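Local coordinates for protein phospholipase C-beta (PLC-beta) (Sepia officinalis, PDB 3QR0) that is a multidomain phospholipase C of the beta class, with PH, EF-hand-like, TIM-barrel and C2 domains and a calcium ion bound in the barrel part, at residues Lys27-Glu32 with Lys88-Asn93; Tyr69-Arg74 with Ile115-Thr120; Lys80-Lys85 with Ile99-Lys104. One frame throughout, in Å; residues are numbered along the deposited sequence.

Interaction 1: residues Lys27-Glu32 with Lys88-Asn93; sequences KFLKWE and KEAGTN
L29 lays one methyl group, CD1, over the peptide group between A90 and G91. The methyl comes down on the flat face of that peptide. L29 CD1 is 3.6 Å from A90 O and 4.1 Å from G91 N. The same methyl also meets the side chain of A90, with L29 CD1 4.0 Å from A90 CB. No hydrogen bond joins 27-32 to 88-93. The contact is small, with 84 Å² buried in all, and it rests on this leucine.

The torsions of L29 explain why CD1 alone does the touching. CG stands beside the backbone N (chi1 -73°). CD1 then continues the chain away from CA (chi2 -174°), so it is the leading branch. CD2 stays further back. The backbones come closest at L29 and G91, whose CA atoms are 7.0 Å apart. G91 has no side chain, and the helix presents bare backbone next to the small A90 CB.

The helix has its own bonds here. K88 O accepts two of them from T92. T92 N is 2.9 Å from K88 O, and T92 OG1 is 3.0 Å from K88 O. The two donors reach that oxygen from opposite faces of its plane. T92 turns its CB away from the strand.

Strand 26-31 runs between strands 39-45 and 118-124 of the PH-domain sheet. L29 also touches E40 and F94, and A90 touches F38. F28, turned roughly the other way, meets W133 edge-to-face in helix 127-141. Helix 85-93 thus packs against the strand on a different side from helix 127-141.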
loop_
_atom_site.group_PDB
_atom_site.type_symbol
_atom_site.label_atom_id
_atom_site.label_comp_id
_atom_site.label_asym_id
_atom_site.label_seq_id
_atom_site.Cartn_x
_atom_site.Cartn_y
_atom_site.Cartn_z
ATOM N N LYS A 27 -15.989 15.405 24.232
ATOM C CA LYS A 27 -17.149 14.600 24.581
ATOM C C LYS A 27 -17.925 14.259 23.315
ATOM O O LYS A 27 -18.136 15.117 22.457
ATOM C CB LYS A 27 -18.036 15.352 25.578
ATOM C CG LYS A 27 -17.303 15.733 26.867
ATOM C CD LYS A 27 -17.953 16.904 27.612
ATOM C CE LYS A 27 -18.897 16.451 28.712
ATOM N NZ LYS A 27 -19.103 17.514 29.739
ATOM N N PHE A 28 -18.311 12.993 23.188
ATOM C CA PHE A 28 -19.132 12.528 22.069
ATOM C C PHE A 28 -20.198 11.585 22.585
ATOM O O PHE A 28 -19.997 10.917 23.596
ATOM C CB PHE A 28 -18.298 11.743 21.057
ATOM C CG PHE A 28 -17.289 12.565 20.302
ATOM C CD1 PHE A 28 -17.581 13.048 19.032
ATOM C CD2 PHE A 28 -16.031 12.806 20.837
ATOM C CE1 PHE A 28 -16.645 13.786 18.316
ATOM C CE2 PHE A 28 -15.085 13.544 20.130
ATOM C CZ PHE A 28 -15.396 14.037 18.866
ATOM N N LEU A 29 -21.324 11.517 21.883
ATOM C CA LEU A 29 -22.270 10.431 22.099
ATOM C C LEU A 29 -21.937 9.334 21.099
ATOM O O LEU A 29 -21.821 9.596 19.905
ATOM C CB LEU A 29 -23.721 10.885 21.926
ATOM C CG LEU A 29 -24.305 11.764 23.032
ATOM C CD1 LEU A 29 -25.797 12.014 22.777
ATOM C CD2 LEU A 29 -24.106 11.164 24.425
ATOM N N LYS A 30 -21.763 8.116 21.601
ATOM C CA LYS A 30 -21.451 6.961 20.762
ATOM C C LYS A 30 -22.684 6.074 20.641
ATOM O O LYS A 30 -23.353 5.809 21.632
ATOM C CB LYS A 30 -20.297 6.173 21.383
ATOM C CG LYS A 30 -19.837 4.979 20.579
ATOM C CD LYS A 30 -18.726 4.236 21.300
ATOM C CE LYS A 30 -18.043 3.241 20.371
ATOM N NZ LYS A 30 -18.990 2.192 19.910
ATOM N N TRP A 31 -22.974 5.614 19.425
ATOM C CA TRP A 31 -24.106 4.716 19.187
ATOM C C TRP A 31 -23.737 3.640 18.164
ATOM O O TRP A 31 -22.735 3.764 17.458
ATOM C CB TRP A 31 -25.330 5.509 18.718
ATOM C CG TRP A 31 -25.117 6.241 17.430
ATOM C CD1 TRP A 31 -24.507 7.452 17.265
ATOM C CD2 TRP A 31 -25.511 5.810 16.122
ATOM N NE1 TRP A 31 -24.491 7.795 15.937
ATOM C CE2 TRP A 31 -25.104 6.806 15.214
ATOM C CE3 TRP A 31 -26.158 4.668 15.629
ATOM C CZ2 TRP A 31 -25.324 6.702 13.840
ATOM C CZ3 TRP A 31 -26.381 4.564 14.265
ATOM C CH2 TRP A 31 -25.966 5.579 13.384
ATOM N N GLU A 32 -24.548 2.589 18.105
ATOM C CA GLU A 32 -24.322 1.459 17.202
ATOM C C GLU A 32 -25.561 1.167 16.375
ATOM O O GLU A 32 -26.677 1.331 16.852
ATOM C CB GLU A 32 -23.997 0.201 18.005
ATOM C CG GLU A 32 -22.666 0.223 18.713
ATOM C CD GLU A 32 -22.415 -1.060 19.489
ATOM O OE1 GLU A 32 -22.970 -2.115 19.103
ATOM O OE2 GLU A 32 -21.656 -1.014 20.481
ATOM N N LYS A 88 -31.493 9.694 17.845
ATOM C CA LYS A 88 -31.701 10.985 17.174
ATOM C C LYS A 88 -32.060 12.101 18.151
ATOM O O LYS A 88 -31.533 13.205 18.057
ATOM C CB LYS A 88 -32.816 10.888 16.134
ATOM C CG LYS A 88 -32.401 10.239 14.833
ATOM C CD LYS A 88 -33.559 10.202 13.839
ATOM C CE LYS A 88 -33.800 11.561 13.194
ATOM N NZ LYS A 88 -35.196 11.697 12.709
ATOM N N GLU A 89 -32.967 11.811 19.077
ATOM C CA GLU A 89 -33.383 12.801 20.069
ATOM C C GLU A 89 -32.218 13.189 20.983
ATOM O O GLU A 89 -31.999 14.373 21.247
ATOM C CB GLU A 89 -34.580 12.288 20.879
ATOM C CG GLU A 89 -35.893 12.327 20.091
ATOM C CD GLU A 89 -37.072 11.681 20.816
ATOM O OE1 GLU A 89 -36.869 11.033 21.867
ATOM O OE2 GLU A 89 -38.214 11.824 20.321
ATOM N N ALA A 90 -31.466 12.192 21.445
ATOM C CA ALA A 90 -30.303 12.427 22.297
ATOM C C ALA A 90 -29.219 13.216 21.556
ATOM O O ALA A 90 -28.637 14.153 22.105
ATOM C CB ALA A 90 -29.740 11.105 22.804
ATOM N N GLY A 91 -28.966 12.831 20.309
ATOM C CA GLY A 91 -27.977 13.503 19.471
ATOM C C GLY A 91 -28.327 14.948 19.165
ATOM O O GLY A 91 -27.449 15.812 19.130
ATOM N N THR A 92 -29.614 15.207 18.939
ATOM C CA THR A 92 -30.093 16.555 18.673
ATOM C C THR A 92 -29.915 17.438 19.911
ATOM O O THR A 92 -29.545 18.597 19.787
ATOM C CB THR A 92 -31.569 16.547 18.207
ATOM O OG1 THR A 92 -31.650 15.984 16.888
ATOM C CG2 THR A 92 -32.148 17.960 18.185
ATOM N N ASN A 93 -30.156 16.876 21.095
ATOM C CA ASN A 93 -29.966 17.594 22.359
ATOM C C ASN A 93 -28.509 17.702 22.839
ATOM O O ASN A 93 -28.219 18.491 23.738
ATOM C CB ASN A 93 -30.808 16.944 23.464
ATOM C CG ASN A 93 -32.302 17.059 23.208
ATOM O OD1 ASN A 93 -32.772 18.036 22.625
ATOM N ND2 ASN A 93 -33.055 16.058 23.644
#

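Interaction 2: residues Tyr69-Arg74 with Ile115-Thr120; sequences YVRDIR and IDLEWT
This is a light side-chain contact between strand 70-75 and the start of strand 118-124 with the residue just before it. The two strands are not neighbours in the PH-domain sheet: strand 105-110 runs between them, and side chains reach across it. No hydrogen bond links the two segments.

R71 offers its aliphatic part: R71 CG lies 3.9 Å from L117 CD2, and the two side chains cross at about a right angle. The R71 chain bends at chi2 (-67°). Its polar end leaves the contact and bonds to G111 O and S754 OG.

R74 brings its guanidinium to the benzo edge of W119. R74 NH1 is 3.8 Å from W119 CH2 and close to the ring plane, while the two planes are 69° apart. This is no cation-pi stack. D72 fixes the guanidinium side-on, with two nitrogens on one oxygen that lies in the guanidinium plane. R74 NE, 2.8 Å from D72 OD2, makes the straighter bond and comes from above the carboxylate plane. R74 NH2, 3.1 Å from D72 OD2, makes a more bent one close to that plane, on the anti side. E354 is a second acidic partner of R74, and D72 OD1 pairs with K406.

L117 and R71 both touch Q358 of helix 354-361, so the contact borders the X-domain part of the chain. A glycerol, probably from the crystallisation liquor, lies near L117.

R71 and D72 both face C109, which is a classic beta bulge. It belongs to the edge strand of an antiparallel PH-domain sheet.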
loop_
_atom_site.group_PDB
_atom_site.type_symbol
_atom_site.label_atom_id
_atom_site.label_comp_id
_atom_site.label_asym_id
_atom_site.label_seq_id
_atom_site.Cartn_x
_atom_site.Cartn_y
_atom_site.Cartn_z
ATOM N N TYR A 69 -5.292 0.833 11.326
ATOM C CA TYR A 69 -6.344 0.177 10.547
ATOM C C TYR A 69 -7.565 1.071 10.297
ATOM O O TYR A 69 -8.572 0.613 9.766
ATOM C CB TYR A 69 -6.719 -1.139 11.224
ATOM C CG TYR A 69 -5.481 -1.943 11.576
ATOM C CD1 TYR A 69 -4.610 -2.375 10.579
ATOM C CD2 TYR A 69 -5.158 -2.231 12.899
ATOM C CE1 TYR A 69 -3.456 -3.081 10.888
ATOM C CE2 TYR A 69 -4.004 -2.938 13.219
ATOM C CZ TYR A 69 -3.160 -3.360 12.212
ATOM O OH TYR A 69 -2.020 -4.066 12.521
ATOM N N VAL A 70 -7.465 2.350 10.653
ATOM C CA VAL A 70 -8.529 3.304 10.351
ATOM C C VAL A 70 -8.452 3.647 8.864
ATOM O O VAL A 70 -7.372 3.930 8.335
ATOM C CB VAL A 70 -8.447 4.571 11.229
ATOM C CG1 VAL A 70 -9.295 5.693 10.638
ATOM C CG2 VAL A 70 -8.894 4.242 12.658
ATOM N N ARG A 71 -9.600 3.580 8.197
ATOM C CA ARG A 71 -9.681 3.749 6.745
ATOM C C ARG A 71 -10.229 5.104 6.352
ATOM O O ARG A 71 -9.781 5.715 5.382
ATOM C CB ARG A 71 -10.560 2.646 6.148
ATOM C CG ARG A 71 -10.016 1.242 6.370
ATOM C CD ARG A 71 -8.733 1.016 5.611
ATOM N NE ARG A 71 -8.067 -0.228 5.987
ATOM C CZ ARG A 71 -7.000 -0.730 5.369
ATOM N NH1 ARG A 71 -6.464 -0.113 4.324
ATOM N NH2 ARG A 71 -6.471 -1.867 5.795
ATOM N N ASP A 72 -11.215 5.574 7.098
ATOM C CA ASP A 72 -11.766 6.885 6.851
ATOM C C ASP A 72 -12.451 7.402 8.103
ATOM O O ASP A 72 -12.839 6.628 8.979
ATOM C CB ASP A 72 -12.763 6.830 5.689
ATOM C CG ASP A 72 -12.870 8.151 4.933
ATOM O OD1 ASP A 72 -12.249 9.161 5.341
ATOM O OD2 ASP A 72 -13.592 8.178 3.915
ATOM N N ILE A 73 -12.557 8.722 8.177
ATOM C CA ILE A 73 -13.374 9.390 9.165
ATOM C C ILE A 73 -14.070 10.521 8.428
ATOM O O ILE A 73 -13.434 11.271 7.679
ATOM C CB ILE A 73 -12.557 9.880 10.390
ATOM C CG1 ILE A 73 -13.452 10.661 11.356
ATOM C CG2 ILE A 73 -11.344 10.695 9.960
ATOM C CD1 ILE A 73 -12.827 10.891 12.719
ATOM N N ARG A 74 -15.387 10.603 8.609
ATOM C CA ARG A 74 -16.233 11.532 7.860
ATOM C C ARG A 74 -17.118 12.312 8.808
ATOM O O ARG A 74 -17.473 11.819 9.874
ATOM C CB ARG A 74 -17.127 10.763 6.892
ATOM C CG ARG A 74 -16.373 9.979 5.861
ATOM C CD ARG A 74 -17.195 8.863 5.259
ATOM N NE ARG A 74 -16.307 7.928 4.580
ATOM C CZ ARG A 74 -16.664 6.738 4.106
ATOM N NH1 ARG A 74 -17.921 6.315 4.194
ATOM N NH2 ARG A 74 -15.746 5.978 3.527
ATOM N N ILE A 115 -11.913 -4.490 2.745
ATOM C CA ILE A 115 -13.148 -5.146 2.314
ATOM C C ILE A 115 -14.048 -5.453 3.515
ATOM O O ILE A 115 -15.264 -5.262 3.441
ATOM C CB ILE A 115 -12.862 -6.446 1.533
ATOM C CG1 ILE A 115 -12.062 -6.151 0.259
ATOM C CG2 ILE A 115 -14.163 -7.145 1.166
ATOM C CD1 ILE A 115 -12.796 -5.275 -0.741
ATOM N N ASP A 116 -13.452 -5.919 4.611
ATOM C CA ASP A 116 -14.195 -6.227 5.830
ATOM C C ASP A 116 -14.070 -5.063 6.817
ATOM O O ASP A 116 -13.150 -5.017 7.631
ATOM C CB ASP A 116 -13.686 -7.530 6.461
ATOM C CG ASP A 116 -14.630 -8.081 7.527
ATOM O OD1 ASP A 116 -15.666 -7.441 7.813
ATOM O OD2 ASP A 116 -14.346 -9.168 8.076
ATOM N N LEU A 117 -15.007 -4.126 6.725
ATOM C CA LEU A 117 -14.975 -2.913 7.545
ATOM C C LEU A 117 -15.847 -3.051 8.780
ATOM O O LEU A 117 -16.865 -3.743 8.764
ATOM C CB LEU A 117 -15.454 -1.710 6.735
ATOM C CG LEU A 117 -14.648 -1.331 5.494
ATOM C CD1 LEU A 117 -15.379 -0.216 4.741
ATOM C CD2 LEU A 117 -13.220 -0.914 5.870
ATOM N N GLU A 118 -15.425 -2.397 9.855
ATOM C CA GLU A 118 -16.280 -2.166 10.999
ATOM C C GLU A 118 -16.402 -0.653 11.154
ATOM O O GLU A 118 -15.631 0.101 10.559
ATOM C CB GLU A 118 -15.727 -2.865 12.243
ATOM C CG GLU A 118 -15.782 -4.399 12.082
ATOM C CD GLU A 118 -15.278 -5.177 13.285
ATOM O OE1 GLU A 118 -14.472 -4.639 14.066
ATOM O OE2 GLU A 118 -15.683 -6.353 13.438
ATOM N N TRP A 119 -17.402 -0.224 11.911
ATOM C CA TRP A 119 -17.806 1.171 11.933
ATOM C C TRP A 119 -17.996 1.670 13.360
ATOM O O TRP A 119 -18.486 0.939 14.224
ATOM C CB TRP A 119 -19.109 1.348 11.144
ATOM C CG TRP A 119 -18.984 0.993 9.702
ATOM C CD1 TRP A 119 -19.058 -0.260 9.154
ATOM C CD2 TRP A 119 -18.754 1.894 8.616
ATOM N NE1 TRP A 119 -18.882 -0.191 7.793
ATOM C CE2 TRP A 119 -18.692 1.117 7.435
ATOM C CE3 TRP A 119 -18.593 3.282 8.522
ATOM C CZ2 TRP A 119 -18.475 1.682 6.182
ATOM C CZ3 TRP A 119 -18.388 3.845 7.273
ATOM C CH2 TRP A 119 -18.328 3.044 6.117
ATOM N N THR A 120 -17.604 2.923 13.588
ATOM C CA THR A 120 -17.825 3.607 14.857
ATOM C C THR A 120 -18.570 4.909 14.557
ATOM O O THR A 120 -18.174 5.661 13.658
ATOM C CB THR A 120 -16.483 3.897 15.562
ATOM O OG1 THR A 120 -15.769 2.667 15.753
ATOM C CG2 THR A 120 -16.701 4.574 16.913
#

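Interaction 3: residues Lys80-Lys85 with Ile99-Lys104; sequences KPPKDK and IPLQDK
P81 lays the CG-CD edge of its ring on the face of the Q102 side-chain amide. P81 CG stands almost directly above the amide carbon, 3.8 Å from Q102 CD. The ring bond runs nearly parallel to the line from OE1 to NE2. P81 CD is thus over the nitrogen side, 3.8 Å from Q102 NE2, while P81 CG is 3.8 Å from Q102 OE1. The contact is van der Waals, with no hydrogen bond across it.

Q102 reaches this place by an extended chain. Its CG points opposite the backbone N (chi1 -167°) and the chain stays stretched at chi2. OE1 eclipses CB (chi3 1°), which sends NE2 onward to weak hydrogen bonds with A76 O and A79 O. These bonds probably limit rotation of the amide.

The CD2 methyl of L101 meets the ring corner CG of P82, at 4.2 Å between L101 CD2 and P82 CG. L101 has chi2 at 51°, which leaves CD2 as the outer branch and CD1 folded back. L101 also touches K88 and T92.

Both segments belong to the long connection between strands 70-75 and 105-110 of the PH domain. This connection carries helix 85-93 and the short, weakly bonded helix around 101-104. P81 and P82 have the extended backbone angles of a polyproline II conformation, and each presents its ring to a different residue of the short helix.

Beyond the prolines, D84 is the N-cap of helix 85-93. D84 OD2 accepts from I87 N, and D84 OD1 bonds to S36 OG. On the other segment, K104 NZ bonds the backbone oxygens of F94 and S96, which follow helix 85-93.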
loop_
_atom_site.group_PDB
_atom_site.type_symbol
_atom_site.label_atom_id
_atom_site.label_comp_id
_atom_site.label_asym_id
_atom_site.label_seq_id
_atom_site.Cartn_x
_atom_site.Cartn_y
_atom_site.Cartn_z
ATOM N N LYS A 80 -22.855 9.261 8.608
ATOM C CA LYS A 80 -24.128 8.541 8.639
ATOM C C LYS A 80 -24.868 8.896 9.927
ATOM O O LYS A 80 -24.445 8.494 11.008
ATOM C CB LYS A 80 -23.892 7.028 8.569
ATOM C CG LYS A 80 -25.173 6.198 8.639
ATOM C CD LYS A 80 -24.948 4.753 8.213
ATOM C CE LYS A 80 -26.270 3.983 8.178
ATOM N NZ LYS A 80 -26.119 2.647 7.539
ATOM N N PRO A 81 -25.970 9.659 9.823
ATOM C CA PRO A 81 -26.680 10.032 11.042
ATOM C C PRO A 81 -27.556 8.884 11.554
ATOM O O PRO A 81 -27.952 8.019 10.769
ATOM C CB PRO A 81 -27.536 11.213 10.591
ATOM C CG PRO A 81 -27.813 10.946 9.151
ATOM C CD PRO A 81 -26.649 10.157 8.613
ATOM N N PRO A 82 -27.846 8.864 12.865
ATOM C CA PRO A 82 -28.694 7.802 13.399
ATOM C C PRO A 82 -30.140 7.918 12.912
ATOM O O PRO A 82 -30.621 9.021 12.661
ATOM C CB PRO A 82 -28.605 8.009 14.914
ATOM C CG PRO A 82 -28.276 9.438 15.086
ATOM C CD PRO A 82 -27.431 9.816 13.910
ATOM N N LYS A 83 -30.801 6.774 12.753
ATOM C CA LYS A 83 -32.206 6.720 12.355
ATOM C C LYS A 83 -33.113 6.337 13.525
ATOM O O LYS A 83 -34.305 6.617 13.497
ATOM C CB LYS A 83 -32.393 5.728 11.206
ATOM C CG LYS A 83 -31.666 6.126 9.926
ATOM C CD LYS A 83 -32.051 5.229 8.743
ATOM C CE LYS A 83 -31.366 3.864 8.799
ATOM N NZ LYS A 83 -32.136 2.824 8.040
ATOM N N ASP A 84 -32.547 5.697 14.544
ATOM C CA ASP A 84 -33.296 5.339 15.743
ATOM C C ASP A 84 -33.803 6.600 16.455
ATOM O O ASP A 84 -33.045 7.548 16.669
ATOM C CB ASP A 84 -32.416 4.505 16.677
ATOM C CG ASP A 84 -33.102 4.167 17.983
ATOM O OD1 ASP A 84 -33.675 3.059 18.087
ATOM O OD2 ASP A 84 -33.077 5.015 18.905
ATOM N N LYS A 85 -35.085 6.599 16.810
ATOM C CA LYS A 85 -35.743 7.761 17.417
ATOM C C LYS A 85 -35.029 8.261 18.671
ATOM O O LYS A 85 -34.771 9.455 18.805
ATOM C CB LYS A 85 -37.202 7.429 17.765
ATOM C CG LYS A 85 -38.000 8.616 18.297
ATOM C CD LYS A 85 -39.454 8.253 18.557
ATOM C CE LYS A 85 -40.270 9.466 18.984
ATOM N NZ LYS A 85 -41.721 9.141 19.111
ATOM N N ILE A 99 -27.693 23.405 16.349
ATOM C CA ILE A 99 -26.845 22.858 15.295
ATOM C C ILE A 99 -27.520 21.587 14.786
ATOM O O ILE A 99 -27.804 20.691 15.580
ATOM C CB ILE A 99 -25.437 22.526 15.815
ATOM C CG1 ILE A 99 -24.797 23.773 16.439
ATOM C CG2 ILE A 99 -24.564 21.983 14.682
ATOM C CD1 ILE A 99 -23.512 23.498 17.177
ATOM N N PRO A 100 -27.805 21.512 13.470
ATOM C CA PRO A 100 -28.479 20.338 12.907
ATOM C C PRO A 100 -27.748 19.048 13.237
ATOM O O PRO A 100 -26.514 19.019 13.244
ATOM C CB PRO A 100 -28.444 20.598 11.398
ATOM C CG PRO A 100 -28.398 22.066 11.278
ATOM C CD PRO A 100 -27.582 22.548 12.444
ATOM N N LEU A 101 -28.511 17.995 13.503
ATOM C CA LEU A 101 -27.951 16.731 13.955
ATOM C C LEU A 101 -26.794 16.266 13.081
ATOM O O LEU A 101 -25.727 15.947 13.591
ATOM C CB LEU A 101 -29.036 15.651 14.011
ATOM C CG LEU A 101 -28.572 14.245 14.409
ATOM C CD1 LEU A 101 -27.741 14.279 15.687
ATOM C CD2 LEU A 101 -29.771 13.314 14.562
ATOM N N GLN A 102 -27.000 16.248 11.768
ATOM C CA GLN A 102 -26.008 15.675 10.862
ATOM C C GLN A 102 -24.681 16.444 10.828
ATOM O O GLN A 102 -23.628 15.843 10.618
ATOM C CB GLN A 102 -26.570 15.527 9.449
ATOM C CG GLN A 102 -25.676 14.656 8.571
ATOM C CD GLN A 102 -26.392 14.013 7.400
ATOM O OE1 GLN A 102 -27.589 14.211 7.192
ATOM N NE2 GLN A 102 -25.648 13.233 6.620
ATOM N N ASP A 103 -24.737 17.757 11.050
ATOM C CA ASP A 103 -23.531 18.592 11.142
ATOM C C ASP A 103 -22.616 18.187 12.309
ATOM O O ASP A 103 -21.405 18.427 12.264
ATOM C CB ASP A 103 -23.915 20.074 11.283
ATOM C CG ASP A 103 -24.607 20.633 10.042
ATOM O OD1 ASP A 103 -24.561 19.993 8.968
ATOM O OD2 ASP A 103 -25.187 21.734 10.142
ATOM N N LYS A 104 -23.197 17.574 13.345
ATOM C CA LYS A 104 -22.444 17.107 14.515
ATOM C C LYS A 104 -21.945 15.658 14.416
ATOM O O LYS A 104 -21.152 15.218 15.252
ATOM C CB LYS A 104 -23.301 17.240 15.772
ATOM C CG LYS A 104 -23.713 18.664 16.079
ATOM C CD LYS A 104 -24.435 18.785 17.408
ATOM C CE LYS A 104 -25.850 18.259 17.348
ATOM N NZ LYS A 104 -26.641 18.746 18.509
#

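All three contacts lie in the PH domain. Interactions 1 and 3 are close, with centres about 8 Å apart, and they touch directly. K104 NZ of interaction 3 bonds to G91 O of interaction 1 at 3.1 Å, and W31 CZ2 lies 3.5 Å from P82 N. Helix 85-93 thus sits against both the strand and the short helix. Interaction 2 is further off, with its centre about 20 Å from that of interaction 1 and 19 Å from that of interaction 3. K30 CE and T120 CG2, 3.9 Å apart, join interactions 1 and 2 within the sheet. None includes the calcium ligands N339, E368, D370 and E417.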